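Local structure of nitrilotriacetate monooxygenase component B (Bacillus cereus ATCC 14579, 3BPK) at residues 13-16 with 17-21. The protein probably binds FMN and acts as the flavin reductase-like component of a monooxygenase system. Numbering follows the deposited sequence.
Sequences TEKD and NYKLL. With SO4 (sulfate ion), chain E.
Asn17 N donates to Thr13 O at 2.9 Å, opening a run of i to i+4 backbone bonds that marks 14-21 as the first turns of helix 14-24, with Thr13 as its N-cap. Tyr18, Lys19 and Leu20 follow in the same register onto Glu14, Lys15 and Asp16; of the four bonds that join 13-16 to 17-21, Leu20 N to Asp16 O is the longest at 3.1 Å.

The amino end is closed by a capping box. Asp16 N reaches the N-cap hydroxyl, Thr13 OG1, at 3.0 Å, and Thr13 N returns a bond to Asp16 OD2 at 3.1 Å, meeting it from above the carboxylate plane, 38° out of it. Thr13 OG1 stands between its own N and C (chi1 64°), which turns it to face the first turn. Another N-H at this end, Glu14 N, is taken by sulfate O2 at 2.8 Å; the ion probably comes from the crystallisation liquor, and the helix dipole would be expected to favour an anion there.

The aliphatic part of Lys19 lies against the backbone of the preceding turn, CG 3.2 Å from Lys15 O. In the conformer described here, one of two, a bend at chi3 (62°) precedes the amine, and a water may join Lys19 NZ to Asp16 OD1, atoms that themselves stay 4.8 Å apart.

Asn17 ties the helix to the segment before it, through OD1 to Gln12 and ND2 to Pro9 O. Helix 14-24 lies between strands 4-7 and 28-36 in sequence, and the second subunit packs against it: Phe165 of that subunit on Asn17, Ile177 on Leu20 and Ala54 on Leu21, placing this first helix at the dimer interface.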
loop_
_atom_site.group_PDB
_atom_site.type_symbol
_atom_site.label_atom_id
_atom_site.label_comp_id
_atom_site.label_asym_id
_atom_site.label_seq_id
_atom_site.Cartn_x
_atom_site.Cartn_y
_atom_site.Cartn_z
ATOM N N THR B 13 -0.474 -0.733 -23.591
ATOM C CA THR B 13 -1.839 -1.073 -23.188
ATOM C C THR B 13 -2.033 -1.026 -21.673
ATOM O O THR B 13 -1.068 -1.015 -20.898
ATOM C CB THR B 13 -2.227 -2.492 -23.617
ATOM O OG1 THR B 13 -1.396 -3.436 -22.940
ATOM C CG2 THR B 13 -2.095 -2.669 -25.170
ATOM N N GLU B 14 -3.292 -1.054 -21.258
ATOM C CA GLU B 14 -3.619 -1.160 -19.841
ATOM C C GLU B 14 -2.950 -2.380 -19.213
ATOM O O GLU B 14 -2.365 -2.303 -18.117
ATOM C CB GLU B 14 -5.128 -1.202 -19.641
ATOM C CG GLU B 14 -5.515 -1.493 -18.199
ATOM C CD GLU B 14 -7.008 -1.393 -17.927
ATOM O OE1 GLU B 14 -7.785 -0.972 -18.807
ATOM O OE2 GLU B 14 -7.410 -1.718 -16.803
ATOM N N LYS B 15 -2.986 -3.508 -19.909
ATOM C CA LYS B 15 -2.353 -4.714 -19.386
ATOM C C LYS B 15 -0.842 -4.506 -19.261
ATOM O O LYS B 15 -0.210 -4.952 -18.292
ATOM C CB LYS B 15 -2.704 -5.940 -20.261
ATOM C CG LYS B 15 -2.205 -7.238 -19.702
ATOM C CD LYS B 15 -2.864 -8.419 -20.412
ATOM C CE LYS B 15 -1.961 -9.650 -20.440
ATOM N NZ LYS B 15 -2.570 -10.773 -21.260
ATOM N N ASP B 16 -0.233 -3.854 -20.249
ATOM C CA ASP B 16 1.194 -3.516 -20.124
ATOM C C ASP B 16 1.506 -2.646 -18.899
ATOM O O ASP B 16 2.509 -2.864 -18.218
ATOM C CB ASP B 16 1.693 -2.781 -21.384
ATOM C CG ASP B 16 1.653 -3.644 -22.639
ATOM O OD1 ASP B 16 1.735 -4.885 -22.537
ATOM O OD2 ASP B 16 1.543 -3.047 -23.740
ATOM N N ASN B 17 0.675 -1.629 -18.662
ATOM C CA ASN B 17 0.879 -0.753 -17.487
ATOM C C ASN B 17 0.663 -1.521 -16.184
ATOM O O ASN B 17 1.419 -1.356 -15.234
ATOM C CB ASN B 17 -0.009 0.479 -17.560
ATOM C CG ASN B 17 0.454 1.429 -18.635
ATOM O OD1 ASN B 17 1.680 1.703 -18.732
ATOM N ND2 ASN B 17 -0.499 1.986 -19.421
ATOM N N TYR B 18 -0.346 -2.377 -16.192
ATOM C CA TYR B 18 -0.615 -3.280 -15.059
ATOM C C TYR B 18 0.581 -4.145 -14.730
ATOM O O TYR B 18 0.960 -4.266 -13.570
ATOM C CB TYR B 18 -1.823 -4.146 -15.378
ATOM C CG TYR B 18 -2.134 -5.195 -14.341
ATOM C CD1 TYR B 18 -2.871 -4.878 -13.194
ATOM C CD2 TYR B 18 -1.721 -6.515 -14.524
ATOM C CE1 TYR B 18 -3.174 -5.853 -12.251
ATOM C CE2 TYR B 18 -2.021 -7.520 -13.577
ATOM C CZ TYR B 18 -2.748 -7.169 -12.444
ATOM O OH TYR B 18 -3.054 -8.157 -11.520
ATOM N N LYS B 19 1.177 -4.770 -15.748
ATOM C CA LYS B 19 2.340 -5.631 -15.533
ATOM C C LYS B 19 3.526 -4.856 -14.965
ATOM O O LYS B 19 4.269 -5.360 -14.089
ATOM C CB LYS B 19 2.729 -6.334 -16.843
ATOM C CG LYS B 19 1.671 -7.332 -17.321
ATOM C CD LYS B 19 1.884 -7.721 -18.797
ATOM C CE LYS B 19 3.232 -8.412 -18.995
ATOM N NZ LYS B 19 3.417 -8.872 -20.407
ATOM N N LEU B 20 3.722 -3.628 -15.439
ATOM C CA LEU B 20 4.814 -2.836 -14.923
ATOM C C LEU B 20 4.568 -2.393 -13.476
ATOM O O LEU B 20 5.482 -2.469 -12.642
ATOM C CB LEU B 20 5.080 -1.639 -15.837
ATOM C CG LEU B 20 6.484 -1.087 -15.772
ATOM C CD1 LEU B 20 7.562 -2.165 -15.758
ATOM C CD2 LEU B 20 6.671 -0.156 -16.974
ATOM N N LEU B 21 3.342 -1.962 -13.167
ATOM C CA LEU B 21 3.075 -1.517 -11.792
ATOM C C LEU B 21 3.178 -2.685 -10.827
ATOM O O LEU B 21 3.835 -2.562 -9.766
ATOM C CB LEU B 21 1.672 -0.943 -11.673
ATOM C CG LEU B 21 1.508 0.429 -12.292
ATOM C CD1 LEU B 21 0.006 0.771 -12.484
ATOM C CD2 LEU B 21 2.223 1.489 -11.471
HETATM S S SO4 E . -6.264 -1.061 -23.858
HETATM O O1 SO4 E . -7.485 -0.418 -23.371
HETATM O O2 SO4 E . -5.107 -0.394 -23.296
HETATM O O3 SO4 E . -6.214 -0.988 -25.316
HETATM O O4 SO4 E . -6.282 -2.477 -23.510
HETATM O O HOH W 1 3.943 -5.902 -21.393
#